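Local coordinates for protein acetolactate synthase, small subunit (Thermotoga maritima, PDB 2FGC) that is the small subunit of acetolactate synthase, probably regulatory, built from an ACT domain followed by a second ferredoxin-like domain that pairs with another copy of the protein, at residues A[113-118]-A[149-154]; A[34-39]-A[71-76]; A[101-106]-A[181-186]. One frame throughout, in Å; residues are numbered along the deposited sequence.

Interaction 1: A[113-118]-A[149-154]; sequences REMALI and IIEITG
Glu114 to Ile118 pair with Ile150 to Gly154 as the two central strands of a ferredoxin-like sheet. These are the first and third strands of the second domain, and they run antiparallel. Six backbone bonds join them, two each at Glu114-Gly154, Ala116-Ile152 and Ile118-Ile150. Ala116 N to Ile152 O is among the shorter ones at 2.7 Å. The pairs Met115-Thr153 and Leu117-Glu151 are non-hydrogen-bonded. There the CA-H groups lean on carbonyls instead, as where Met115 CA lies 3.2 Å from Ile152 O.

One face carries Glu114, Ala116, Ile118, Ile150 and Ile152. Helices 126-135 and 156-165 pack over its apolar part. In Ile152, chi1 of -152° sets CG1 roughly opposite the backbone N and leaves CG2 between that N and the carbonyl carbon, facing Ile118 and Ala116. Ile152 CG2 lies 3.6 Å from Ile118 CD1, a diagonal contact, and 4.0 Å from Ala116 CB. The carboxylate of Glu114 forms a salt bridge with Arg156 through OE1.

The other face carries Met115, Leu117, Glu151 and Thr153 and meets the second subunit. Leu117 CD2 touches both CB and CG of Glu151 at 4.1 Å, packing against the aliphatic part of that side chain. Across the subunit boundary, Glu151 OE1 and Arg113 NH1 form salt bridges with Arg113 and Glu151 of the second subunit, and Thr153 OG1 is hydrogen-bonded to Thr153 of the second subunit. At the Gly154 end, the chain of Arg113 bends at chi2 (-69°), and its CD lies 3.6 Å from Gly154 C. On the neighbouring pair, Met115, modelled as selenomethionine, sets its CG 3.4 Å from Thr153 OG1.

Interaction 2: A[34-39]-A[71-76]; sequences MLVHNK and SRLVIM
Met34, Val36, Leu73 and Ile75 form the tightly packed side of this strand pair. Strand 34-37 runs antiparallel to strand 71-76; the N-to-C directions of the two short segments are 141° apart, well short of a straight antiparallel 180°. Backbone bonds join Met34 with Leu73 and Val36 with Ser71. Leu73 N to Met34 O is 2.9 Å and nearly straight, whereas the return bond from Met34 N to Leu73 O is weak.

On the buried face, the chain of Met34, modelled as selenomethionine, runs out and bends at chi3 (-62°). Its CE then presses on Ile75 CD1 at 3.4 Å, closer than usual for two carbons. Phe50 of helix 42-51 touches both side chains. Val36 crosses Leu73 at about a right angle, with CG2 3.9 Å from Leu73 CD1. Val36 CG2 also reaches Ser71 CB at 4.1 Å.

Leu35 and Arg72 sit on the other face. Leu35 CD1 lies over one face of the Arg72 guanidinium, displaced toward its rim, and is 3.4 Å from NH2. The guanidinium nitrogens are held from outside the pair: NH2 by a salt bridge to Glu66, NH1 by a hydrogen bond to Ser33 OG. These bonds would limit rotation of the group beneath the leucine methyl.

Past His37 the strand ends and the contact loosens. Exposed Asn38 still turns back, and its CB lies 3.2 Å from Ser71 OG. A bound magnesium ion lies about 10 Å from the Val36 side chain. Pairing of the first and third strands, with helix 42-51 against one face, is typical of the beta-alpha-beta-beta-alpha-beta ACT domain.

Interaction 3: A[101-106]-A[181-186]; sequences TPIDPL and AMNRWN
The backbones of 101-104 and 181-183 run 79° apart and form no strand pair. They come nearest at Ile103 and Asn183, whose CA atoms are 5.9 Å apart. One side-chain-to-backbone bond spans the contact. Asn183 OD1 accepts from Asp104 N at 2.7 Å. The bond is almost straight (172°) and lies in the carbonyl plane. Asn183 sends its CG away from its own carbonyl carbon (chi1 -64°), which brings the amide alongside the chain at Ile103 and Asp104.

The same oxygen is closely packed by carbon. Asp104 CB lies 3.3 Å from Asn183 OD1, and Ile103 CG2 lies 3.7 Å from it. Asn183 ND2 is 3.6 Å from Pro102 O, long for a hydrogen bond. Ile103 is buried, and its CD1 leans toward Ala181 O at 4.2 Å. Leu31 and Ser33 of strand 28-37 and Arg110 of strand 110-121 also touch the Ile103 side chain, so it lies where the two domains meet.

Asp104 also shapes the chain that follows it. Its OD1 accepts from Leu106 N at 2.7 Å through the anti lone pair. Asn109 ND2 donates to that oxygen as well, and Arg110 NH1 binds the Asp104 carbonyl. Two donors on one carboxylate oxygen would restrict its rotation.

From Asn183 onward the chain lies against the second subunit: Lys119 of the second subunit binds the Asn183 carbonyl, and Arg184 forms a salt bridge with Asp142 of the second subunit. The bond between Asp104 and Leu106 closes an Asx turn, here in the connection between the last strand of the ACT domain and the first strand of the second domain.

Overall arrangement
The three contacts follow the two-domain build of the chain. Interaction 2 lies in the ACT domain and interaction 1 in the second domain, on opposite sides of the chain's centre. Their centres are 22 Å apart, and their nearest atoms about 8 Å. Each pairs the first and third strands of its own four-stranded sheet. Interaction 3 joins the domains and encloses interaction 1 within its loop of chain. It touches interaction 2 where Val74 CG1 packs 4.0 Å from Ala181 N. Interactions 1 and 3 both touch the second subunit, and about 5 Å separates their nearest atoms. The bound magnesium ion is on the ACT side, about 14 Å from the Thr101 side chain.

Interaction 1: A[113-118]-A[149-154]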
ATOM      1  N   ARG A 113      -8.555   4.963   0.226  1.00 53.39           N
ATOM      2  CA  ARG A 113      -8.690   3.579   0.518  1.00 52.59           C
ATOM      3  C   ARG A 113      -7.422   3.090   1.112  1.00 55.06           C
ATOM      4  O   ARG A 113      -6.329   3.537   0.726  1.00 53.51           O
ATOM      5  CB  ARG A 113      -8.925   2.752  -0.743  1.00 52.28           C
ATOM      6  CG  ARG A 113     -10.280   2.950  -1.360  1.00 56.55           C
ATOM      7  CD  ARG A 113     -11.344   2.376  -0.488  1.00 55.78           C
ATOM      8  NE  ARG A 113     -12.551   3.151  -0.708  1.00 66.52           N
ATOM      9  CZ  ARG A 113     -13.710   2.610  -1.002  1.00 73.49           C
ATOM     10  NH1 ARG A 113     -13.837   1.271  -1.096  1.00 80.62           N
ATOM     11  NH2 ARG A 113     -14.736   3.416  -1.186  1.00 62.59           N
ATOM     12  N   GLU A 114      -7.592   2.134   2.013  1.00 52.85           N
ATOM     13  CA  GLU A 114      -6.506   1.396   2.601  1.00 60.33           C
ATOM     14  C   GLU A 114      -6.813  -0.124   2.472  1.00 56.53           C
ATOM     15  O   GLU A 114      -7.965  -0.531   2.418  1.00 54.52           O
ATOM     16  CB  GLU A 114      -6.357   1.842   4.067  1.00 56.22           C
ATOM     17  CG  GLU A 114      -5.243   1.151   4.832  1.00 71.06           C
ATOM     18  CD  GLU A 114      -4.807   1.952   6.077  1.00 73.14           C
ATOM     19  OE1 GLU A 114      -5.689   2.695   6.617  1.00 85.95           O
ATOM     20  OE2 GLU A 114      -3.590   1.862   6.482  1.00 75.10           O
HETATM   21  N   MSE A 115      -5.784  -0.951   2.441  1.00 52.74           N
HETATM   22  CA  MSE A 115      -5.994  -2.370   2.536  1.00 52.95           C
HETATM   23  C   MSE A 115      -5.163  -2.990   3.684  1.00 51.76           C
HETATM   24  O   MSE A 115      -4.042  -2.570   3.920  1.00 51.72           O
HETATM   25  CB  MSE A 115      -5.611  -2.942   1.193  1.00 52.03           C
HETATM   26  CG  MSE A 115      -6.046  -4.326   0.957  1.00 71.21           C
HETATM   27 SE   MSE A 115      -4.499  -5.480   0.814  1.00 98.79          SE
HETATM   28  CE  MSE A 115      -3.687  -4.994  -0.827  1.00 81.79           C
ATOM     29  N   ALA A 116      -5.700  -3.977   4.403  1.00 48.83           N
ATOM     30  CA  ALA A 116      -4.945  -4.652   5.460  1.00 44.25           C
ATOM     31  C   ALA A 116      -5.048  -6.148   5.278  1.00 46.71           C
ATOM     32  O   ALA A 116      -6.094  -6.649   4.855  1.00 44.54           O
ATOM     33  CB  ALA A 116      -5.514  -4.273   6.801  1.00 42.66           C
ATOM     34  N   LEU A 117      -3.963  -6.861   5.552  1.00 47.53           N
ATOM     35  CA  LEU A 117      -4.013  -8.329   5.736  1.00 47.50           C
ATOM     36  C   LEU A 117      -4.004  -8.615   7.233  1.00 50.45           C
ATOM     37  O   LEU A 117      -3.089  -8.145   7.936  1.00 46.46           O
ATOM     38  CB  LEU A 117      -2.828  -9.035   5.091  1.00 46.10           C
ATOM     39  CG  LEU A 117      -2.766  -8.985   3.561  1.00 50.31           C
ATOM     40  CD1 LEU A 117      -1.709  -9.930   3.049  1.00 52.29           C
ATOM     41  CD2 LEU A 117      -4.089  -9.337   2.943  1.00 48.16           C
ATOM     42  N   ILE A 118      -4.997  -9.364   7.740  1.00 49.44           N
ATOM     43  CA  ILE A 118      -5.038  -9.623   9.175  1.00 48.93           C
ATOM     44  C   ILE A 118      -5.023 -11.114   9.533  1.00 49.80           C
ATOM     45  O   ILE A 118      -5.964 -11.822   9.175  1.00 45.26           O
ATOM     46  CB  ILE A 118      -6.254  -8.947   9.789  1.00 51.71           C
ATOM     47  CG1 ILE A 118      -6.225  -7.472   9.412  1.00 46.56           C
ATOM     48  CG2 ILE A 118      -6.215  -9.097  11.310  1.00 45.48           C
ATOM     49  CD1 ILE A 118      -7.545  -6.873   9.120  1.00 48.00           C
ATOM     50  N   ILE A 149      -6.541 -15.768   7.613  1.00 41.76           N
ATOM     51  CA  ILE A 149      -6.032 -14.487   7.199  1.00 41.68           C
ATOM     52  C   ILE A 149      -7.178 -13.798   6.448  1.00 43.82           C
ATOM     53  O   ILE A 149      -7.828 -14.369   5.567  1.00 40.80           O
ATOM     54  CB  ILE A 149      -4.701 -14.581   6.375  1.00 42.56           C
ATOM     55  CG1 ILE A 149      -3.556 -15.144   7.262  1.00 34.06           C
ATOM     56  CG2 ILE A 149      -4.376 -13.228   5.740  1.00 37.27           C
ATOM     57  CD1 ILE A 149      -2.284 -15.664   6.478  1.00 37.95           C
ATOM     58  N   ILE A 150      -7.429 -12.566   6.856  1.00 45.55           N
ATOM     59  CA  ILE A 150      -8.484 -11.792   6.317  1.00 48.30           C
ATOM     60  C   ILE A 150      -7.853 -10.654   5.522  1.00 51.92           C
ATOM     61  O   ILE A 150      -6.848 -10.041   5.946  1.00 49.47           O
ATOM     62  CB  ILE A 150      -9.343 -11.268   7.454  1.00 50.63           C
ATOM     63  CG1 ILE A 150     -10.004 -12.450   8.191  1.00 50.20           C
ATOM     64  CG2 ILE A 150     -10.367 -10.278   6.934  1.00 42.71           C
ATOM     65  CD1 ILE A 150     -10.354 -12.108   9.639  1.00 56.13           C
ATOM     66  N   GLU A 151      -8.413 -10.446   4.332  1.00 49.16           N
ATOM     67  CA  GLU A 151      -8.182  -9.257   3.542  1.00 50.32           C
ATOM     68  C   GLU A 151      -9.317  -8.224   3.703  1.00 49.23           C
ATOM     69  O   GLU A 151     -10.489  -8.516   3.489  1.00 49.96           O
ATOM     70  CB  GLU A 151      -8.070  -9.674   2.087  1.00 48.47           C
ATOM     71  CG  GLU A 151      -7.653  -8.571   1.158  1.00 62.30           C
ATOM     72  CD  GLU A 151      -8.295  -8.739  -0.211  1.00 82.71           C
ATOM     73  OE1 GLU A 151      -7.879  -9.669  -0.965  1.00 80.70           O
ATOM     74  OE2 GLU A 151      -9.234  -7.944  -0.509  1.00 88.61           O
ATOM     75  N   ILE A 152      -8.960  -6.999   4.036  1.00 51.51           N
ATOM     76  CA  ILE A 152      -9.952  -5.930   4.192  1.00 53.92           C
ATOM     77  C   ILE A 152      -9.491  -4.617   3.492  1.00 55.40           C
ATOM     78  O   ILE A 152      -8.333  -4.179   3.672  1.00 55.09           O
ATOM     79  CB  ILE A 152     -10.356  -5.793   5.689  1.00 53.84           C
ATOM     80  CG1 ILE A 152     -11.767  -5.266   5.899  1.00 64.54           C
ATOM     81  CG2 ILE A 152      -9.371  -5.108   6.530  1.00 58.29           C
ATOM     82  CD1 ILE A 152     -12.639  -6.419   6.508  1.00 68.45           C
ATOM     83  N   THR A 153     -10.384  -4.045   2.666  1.00 53.38           N
ATOM     84  CA  THR A 153     -10.148  -2.783   1.936  1.00 57.21           C
ATOM     85  C   THR A 153     -11.201  -1.736   2.320  1.00 53.96           C
ATOM     86  O   THR A 153     -12.326  -2.109   2.529  1.00 59.69           O
ATOM     87  CB  THR A 153     -10.176  -3.024   0.382  1.00 59.17           C
ATOM     88  OG1 THR A 153      -9.313  -4.118   0.027  1.00 68.78           O
ATOM     89  CG2 THR A 153      -9.634  -1.827  -0.333  1.00 68.83           C
ATOM     90  N   GLY A 154     -10.895  -0.444   2.480  1.00 50.27           N
ATOM     91  CA  GLY A 154     -12.014   0.547   2.651  1.00 44.81           C
ATOM     92  C   GLY A 154     -11.402   1.809   3.106  1.00 49.55           C
ATOM     93  O   GLY A 154     -10.198   1.893   3.151  1.00 52.46           O
TER

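Interaction 2: A[34-39]-A[71-76]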
HETATM    1  N   MSE A  34       2.072  12.109  -6.317  1.00 56.52           N
HETATM    2  CA  MSE A  34       3.290  12.561  -6.907  1.00 63.31           C
HETATM    3  C   MSE A  34       3.834  11.572  -7.905  1.00 56.95           C
HETATM    4  O   MSE A  34       3.925  10.403  -7.609  1.00 54.60           O
HETATM    5  CB  MSE A  34       4.271  12.674  -5.778  1.00 61.86           C
HETATM    6  CG  MSE A  34       5.313  13.611  -6.006  1.00 70.79           C
HETATM    7 SE   MSE A  34       6.344  13.691  -4.312  1.00 87.21          SE
HETATM    8  CE  MSE A  34       4.856  14.385  -3.006  1.00 93.00           C
ATOM      9  N   LEU A  35       4.259  12.049  -9.065  1.00 53.79           N
ATOM     10  CA  LEU A  35       4.701  11.167 -10.133  1.00 51.23           C
ATOM     11  C   LEU A  35       6.204  11.293 -10.159  1.00 50.18           C
ATOM     12  O   LEU A  35       6.696  12.403 -10.233  1.00 50.61           O
ATOM     13  CB  LEU A  35       4.096  11.650 -11.444  1.00 50.91           C
ATOM     14  CG  LEU A  35       3.555  10.681 -12.490  1.00 60.03           C
ATOM     15  CD1 LEU A  35       2.703   9.592 -11.896  1.00 52.88           C
ATOM     16  CD2 LEU A  35       2.729  11.485 -13.499  1.00 54.51           C
ATOM     17  N   VAL A  36       6.938  10.185 -10.037  1.00 49.67           N
ATOM     18  CA  VAL A  36       8.407  10.254  -9.989  1.00 50.43           C
ATOM     19  C   VAL A  36       9.060   9.269 -11.007  1.00 50.58           C
ATOM     20  O   VAL A  36       8.589   8.135 -11.170  1.00 50.57           O
ATOM     21  CB  VAL A  36       8.975  10.048  -8.511  1.00 50.89           C
ATOM     22  CG1 VAL A  36       8.132  10.802  -7.431  1.00 44.79           C
ATOM     23  CG2 VAL A  36       8.992   8.608  -8.132  1.00 56.57           C
ATOM     24  N   HIS A  37      10.125   9.695 -11.696  1.00 51.18           N
ATOM     25  CA  HIS A  37      10.875   8.808 -12.592  1.00 52.45           C
ATOM     26  C   HIS A  37      11.362   7.634 -11.735  1.00 54.99           C
ATOM     27  O   HIS A  37      11.913   7.839 -10.670  1.00 53.75           O
ATOM     28  CB  HIS A  37      12.019   9.584 -13.271  1.00 51.78           C
ATOM     29  CG  HIS A  37      12.880   8.750 -14.184  1.00 55.85           C
ATOM     30  ND1 HIS A  37      12.360   7.919 -15.163  1.00 53.86           N
ATOM     31  CD2 HIS A  37      14.233   8.647 -14.283  1.00 51.48           C
ATOM     32  CE1 HIS A  37      13.353   7.323 -15.803  1.00 51.71           C
ATOM     33  NE2 HIS A  37      14.500   7.753 -15.294  1.00 56.85           N
ATOM     34  N   ASN A  38      11.099   6.400 -12.141  1.00 60.27           N
ATOM     35  CA  ASN A  38      11.539   5.304 -11.280  1.00 65.88           C
ATOM     36  C   ASN A  38      12.807   4.594 -11.745  1.00 67.13           C
ATOM     37  O   ASN A  38      12.847   3.953 -12.790  1.00 65.49           O
ATOM     38  CB  ASN A  38      10.373   4.381 -10.807  1.00 69.47           C
ATOM     39  CG  ASN A  38      10.163   3.128 -11.678  1.00 74.44           C
ATOM     40  OD1 ASN A  38      11.046   2.258 -11.795  1.00 67.70           O
ATOM     41  ND2 ASN A  38       8.964   3.012 -12.248  1.00 70.12           N
ATOM     42  N   LYS A  39      13.859   4.797 -10.963  1.00 70.97           N
ATOM     43  CA  LYS A  39      15.147   4.128 -11.132  1.00 75.54           C
ATOM     44  C   LYS A  39      15.798   3.855  -9.740  1.00 77.69           C
ATOM     45  O   LYS A  39      15.357   4.409  -8.726  1.00 77.28           O
ATOM     46  CB  LYS A  39      16.066   4.984 -12.013  1.00 75.54           C
ATOM     47  CG  LYS A  39      16.816   6.031 -11.231  1.00 75.84           C
ATOM     48  CD  LYS A  39      17.884   6.719 -12.050  1.00 82.80           C
ATOM     49  CE  LYS A  39      17.360   8.040 -12.580  1.00 85.49           C
ATOM     50  NZ  LYS A  39      16.403   8.672 -11.616  1.00 84.97           N
ATOM     51  N   SER A  71       6.569   6.096 -11.308  1.00 45.32           N
ATOM     52  CA  SER A  71       5.827   5.680 -10.132  1.00 46.59           C
ATOM     53  C   SER A  71       4.976   6.795  -9.578  1.00 48.06           C
ATOM     54  O   SER A  71       5.279   7.967  -9.783  1.00 48.10           O
ATOM     55  CB  SER A  71       6.796   5.273  -9.057  1.00 43.31           C
ATOM     56  OG  SER A  71       7.456   4.152  -9.524  1.00 48.22           O
ATOM     57  N   ARG A  72       3.908   6.419  -8.868  1.00 51.19           N
ATOM     58  CA  ARG A  72       3.055   7.385  -8.208  1.00 49.22           C
ATOM     59  C   ARG A  72       3.053   7.068  -6.745  1.00 50.64           C
ATOM     60  O   ARG A  72       2.872   5.915  -6.343  1.00 50.56           O
ATOM     61  CB  ARG A  72       1.650   7.328  -8.772  1.00 53.18           C
ATOM     62  CG  ARG A  72       0.621   8.198  -8.029  1.00 52.02           C
ATOM     63  CD  ARG A  72      -0.737   8.267  -8.811  1.00 51.87           C
ATOM     64  NE  ARG A  72      -0.604   8.781 -10.193  1.00 56.15           N
ATOM     65  CZ  ARG A  72      -0.628  10.072 -10.503  1.00 53.80           C
ATOM     66  NH1 ARG A  72      -0.740  10.969  -9.542  1.00 61.58           N
ATOM     67  NH2 ARG A  72      -0.531  10.478 -11.755  1.00 64.31           N
ATOM     68  N   LEU A  73       3.267   8.118  -5.978  1.00 49.82           N
ATOM     69  CA  LEU A  73       3.353   8.116  -4.536  1.00 52.29           C
ATOM     70  C   LEU A  73       2.263   8.963  -3.981  1.00 50.11           C
ATOM     71  O   LEU A  73       2.075  10.078  -4.433  1.00 48.48           O
ATOM     72  CB  LEU A  73       4.608   8.858  -4.102  1.00 53.10           C
ATOM     73  CG  LEU A  73       5.847   8.039  -3.883  1.00 63.77           C
ATOM     74  CD1 LEU A  73       6.451   7.766  -5.233  1.00 66.76           C
ATOM     75  CD2 LEU A  73       6.759   8.870  -3.044  1.00 71.00           C
ATOM     76  N   VAL A  74       1.621   8.472  -2.937  1.00 48.20           N
ATOM     77  CA  VAL A  74       0.618   9.222  -2.236  1.00 49.12           C
ATOM     78  C   VAL A  74       1.157   9.364  -0.865  1.00 50.07           C
ATOM     79  O   VAL A  74       1.618   8.389  -0.265  1.00 50.09           O
ATOM     80  CB  VAL A  74      -0.720   8.494  -2.189  1.00 48.70           C
ATOM     81  CG1 VAL A  74      -1.766   9.322  -1.408  1.00 45.93           C
ATOM     82  CG2 VAL A  74      -1.200   8.280  -3.641  1.00 53.52           C
ATOM     83  N   ILE A  75       1.137  10.605  -0.401  1.00 48.99           N
ATOM     84  CA  ILE A  75       1.731  10.976   0.855  1.00 51.03           C
ATOM     85  C   ILE A  75       0.666  11.715   1.623  1.00 52.01           C
ATOM     86  O   ILE A  75      -0.083  12.521   1.084  1.00 48.81           O
ATOM     87  CB  ILE A  75       3.022  11.824   0.646  1.00 48.55           C
ATOM     88  CG1 ILE A  75       4.006  11.040  -0.185  1.00 49.54           C
ATOM     89  CG2 ILE A  75       3.736  12.060   1.925  1.00 52.47           C
ATOM     90  CD1 ILE A  75       5.145  11.893  -0.717  1.00 61.60           C
HETATM   91  N   MSE A  76       0.580  11.390   2.887  1.00 57.26           N
HETATM   92  CA  MSE A  76      -0.223  12.158   3.765  1.00 69.37           C
HETATM   93  C   MSE A  76       0.722  12.816   4.756  1.00 62.57           C
HETATM   94  O   MSE A  76       1.650  12.197   5.227  1.00 60.59           O
HETATM   95  CB  MSE A  76      -1.215  11.252   4.433  1.00 66.16           C
HETATM   96  CG  MSE A  76      -2.242  12.044   5.151  1.00 82.46           C
HETATM   97 SE   MSE A  76      -3.401  10.869   6.162  1.00 98.44          SE
HETATM   98  CE  MSE A  76      -4.880  10.464   4.795  1.00 99.06           C
TER

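Interaction 3: A[101-106]-A[181-186]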
ATOM      1  N   THR A 101       0.631  16.502  -7.443  1.00 59.96           N
ATOM      2  CA  THR A 101      -0.826  16.709  -7.509  1.00 62.29           C
ATOM      3  C   THR A 101      -1.397  16.716  -6.075  1.00 57.87           C
ATOM      4  O   THR A 101      -1.461  15.670  -5.428  1.00 53.30           O
ATOM      5  CB  THR A 101      -1.542  15.505  -8.247  1.00 61.62           C
ATOM      6  OG1 THR A 101      -0.963  15.293  -9.544  1.00 72.25           O
ATOM      7  CG2 THR A 101      -3.088  15.708  -8.370  1.00 65.76           C
ATOM      8  N   PRO A 102      -1.792  17.884  -5.565  1.00 57.79           N
ATOM      9  CA  PRO A 102      -2.558  17.847  -4.303  1.00 57.18           C
ATOM     10  C   PRO A 102      -3.938  17.175  -4.478  1.00 55.05           C
ATOM     11  O   PRO A 102      -4.609  17.313  -5.510  1.00 53.66           O
ATOM     12  CB  PRO A 102      -2.714  19.313  -3.918  1.00 55.57           C
ATOM     13  CG  PRO A 102      -1.764  20.062  -4.799  1.00 63.51           C
ATOM     14  CD  PRO A 102      -1.557  19.248  -6.051  1.00 58.60           C
ATOM     15  N   ILE A 103      -4.315  16.400  -3.487  1.00 54.74           N
ATOM     16  CA  ILE A 103      -5.632  15.802  -3.443  1.00 55.88           C
ATOM     17  C   ILE A 103      -6.575  16.729  -2.701  1.00 57.43           C
ATOM     18  O   ILE A 103      -6.203  17.362  -1.722  1.00 57.89           O
ATOM     19  CB  ILE A 103      -5.590  14.437  -2.779  1.00 56.07           C
ATOM     20  CG1 ILE A 103      -5.091  13.410  -3.793  1.00 57.50           C
ATOM     21  CG2 ILE A 103      -6.941  14.048  -2.332  1.00 50.13           C
ATOM     22  CD1 ILE A 103      -3.752  12.975  -3.502  1.00 67.23           C
ATOM     23  N   ASP A 104      -7.798  16.822  -3.204  1.00 58.98           N
ATOM     24  CA  ASP A 104      -8.785  17.706  -2.669  1.00 56.89           C
ATOM     25  C   ASP A 104      -8.878  17.505  -1.164  1.00 57.18           C
ATOM     26  O   ASP A 104      -8.901  16.367  -0.701  1.00 55.36           O
ATOM     27  CB  ASP A 104     -10.133  17.478  -3.338  1.00 55.89           C
ATOM     28  CG  ASP A 104     -11.059  18.697  -3.210  1.00 61.15           C
ATOM     29  OD1 ASP A 104     -11.459  19.030  -2.068  1.00 62.02           O
ATOM     30  OD2 ASP A 104     -11.399  19.325  -4.250  1.00 65.15           O
ATOM     31  N   PRO A 105      -8.844  18.620  -0.397  1.00 57.80           N
ATOM     32  CA  PRO A 105      -9.085  18.609   1.059  1.00 58.39           C
ATOM     33  C   PRO A 105     -10.539  18.303   1.484  1.00 59.64           C
ATOM     34  O   PRO A 105     -10.758  17.857   2.609  1.00 60.03           O
ATOM     35  CB  PRO A 105      -8.634  20.005   1.494  1.00 57.97           C
ATOM     36  CG  PRO A 105      -8.814  20.858   0.264  1.00 56.25           C
ATOM     37  CD  PRO A 105      -8.496  19.973  -0.896  1.00 56.57           C
ATOM     38  N   LEU A 106     -11.519  18.495   0.599  1.00 61.28           N
ATOM     39  CA  LEU A 106     -12.886  18.050   0.876  1.00 61.48           C
ATOM     40  C   LEU A 106     -13.062  16.530   0.694  1.00 61.89           C
ATOM     41  O   LEU A 106     -12.879  15.997  -0.424  1.00 56.90           O
ATOM     42  CB  LEU A 106     -13.874  18.797  -0.003  1.00 64.27           C
ATOM     43  CG  LEU A 106     -14.654  19.907   0.692  1.00 74.98           C
ATOM     44  CD1 LEU A 106     -15.572  19.281   1.765  1.00 85.73           C
ATOM     45  CD2 LEU A 106     -13.730  20.974   1.275  1.00 77.06           C
ATOM     46  N   ALA A 181      -5.142   7.602  -2.534  1.00 50.82           N
ATOM     47  CA  ALA A 181      -6.220   8.565  -2.713  1.00 51.66           C
ATOM     48  C   ALA A 181      -6.116   9.182  -4.087  1.00 50.86           C
ATOM     49  O   ALA A 181      -5.041   9.181  -4.720  1.00 50.99           O
ATOM     50  CB  ALA A 181      -6.216   9.645  -1.582  1.00 46.54           C
HETATM   51  N   MSE A 182      -7.252   9.690  -4.521  1.00 50.96           N
HETATM   52  CA  MSE A 182      -7.467  10.248  -5.843  1.00 57.53           C
HETATM   53  C   MSE A 182      -8.620  11.250  -5.728  1.00 52.57           C
HETATM   54  O   MSE A 182      -9.543  11.045  -4.930  1.00 51.21           O
HETATM   55  CB  MSE A 182      -7.942   9.122  -6.741  1.00 54.85           C
HETATM   56  CG  MSE A 182      -7.861   9.359  -8.197  1.00 65.67           C
HETATM   57 SE   MSE A 182      -7.780   7.552  -9.024  1.00 73.16          SE
HETATM   58  CE  MSE A 182      -5.772   7.021  -8.743  1.00 76.61           C
ATOM     59  N   ASN A 183      -8.580  12.294  -6.553  1.00 46.77           N
ATOM     60  CA  ASN A 183      -9.721  13.143  -6.718  1.00 47.12           C
ATOM     61  C   ASN A 183     -10.823  12.424  -7.500  1.00 46.94           C
ATOM     62  O   ASN A 183     -10.552  11.713  -8.483  1.00 49.34           O
ATOM     63  CB  ASN A 183      -9.322  14.447  -7.421  1.00 48.08           C
ATOM     64  CG  ASN A 183      -8.337  15.288  -6.601  1.00 51.28           C
ATOM     65  OD1 ASN A 183      -8.517  15.500  -5.400  1.00 51.99           O
ATOM     66  ND2 ASN A 183      -7.300  15.771  -7.253  1.00 48.75           N
ATOM     67  N   ARG A 184     -12.062  12.630  -7.071  1.00 43.72           N
ATOM     68  CA  ARG A 184     -13.215  12.198  -7.810  1.00 47.22           C
ATOM     69  C   ARG A 184     -13.296  12.870  -9.158  1.00 50.93           C
ATOM     70  O   ARG A 184     -12.665  13.895  -9.370  1.00 54.96           O
ATOM     71  CB  ARG A 184     -14.478  12.500  -7.009  1.00 45.60           C
ATOM     72  CG  ARG A 184     -14.694  11.408  -5.943  1.00 45.76           C
ATOM     73  CD  ARG A 184     -15.957  11.743  -5.136  1.00 51.55           C
ATOM     74  NE  ARG A 184     -15.963  11.022  -3.882  1.00 55.54           N
ATOM     75  CZ  ARG A 184     -16.398   9.775  -3.753  1.00 57.27           C
ATOM     76  NH1 ARG A 184     -16.883   9.102  -4.797  1.00 49.09           N
ATOM     77  NH2 ARG A 184     -16.344   9.204  -2.581  1.00 58.36           N
ATOM     78  N   TRP A 185     -14.027  12.256 -10.088  1.00 53.42           N
ATOM     79  CA  TRP A 185     -14.503  12.944 -11.267  1.00 53.01           C
ATOM     80  C   TRP A 185     -15.328  14.161 -10.870  1.00 57.30           C
ATOM     81  O   TRP A 185     -16.167  14.088  -9.939  1.00 53.40           O
ATOM     82  CB  TRP A 185     -15.394  12.025 -12.069  1.00 52.19           C
ATOM     83  CG  TRP A 185     -14.638  11.020 -12.835  1.00 52.94           C
ATOM     84  CD1 TRP A 185     -14.423   9.722 -12.470  1.00 49.44           C
ATOM     85  CD2 TRP A 185     -13.955  11.210 -14.088  1.00 49.98           C
ATOM     86  NE1 TRP A 185     -13.675   9.081 -13.424  1.00 46.92           N
ATOM     87  CE2 TRP A 185     -13.362   9.961 -14.427  1.00 53.15           C
ATOM     88  CE3 TRP A 185     -13.776  12.310 -14.949  1.00 57.31           C
ATOM     89  CZ2 TRP A 185     -12.612   9.759 -15.614  1.00 53.41           C
ATOM     90  CZ3 TRP A 185     -13.037  12.122 -16.149  1.00 57.18           C
ATOM     91  CH2 TRP A 185     -12.440  10.847 -16.452  1.00 57.18           C
ATOM     92  N   ASN A 186     -15.093  15.269 -11.577  1.00 63.10           N
ATOM     93  CA  ASN A 186     -15.896  16.466 -11.415  1.00 70.73           C
ATOM     94  C   ASN A 186     -17.349  16.231 -11.787  1.00 74.97           C
ATOM     95  O   ASN A 186     -17.650  15.661 -12.873  1.00 74.71           O
ATOM     96  CB  ASN A 186     -15.341  17.612 -12.236  1.00 74.87           C
ATOM     97  CG  ASN A 186     -14.512  18.560 -11.404  1.00 84.00           C
ATOM     98  OD1 ASN A 186     -15.053  19.257 -10.543  1.00 92.48           O
ATOM     99  ND2 ASN A 186     -13.195  18.598 -11.648  1.00 88.26           N
TER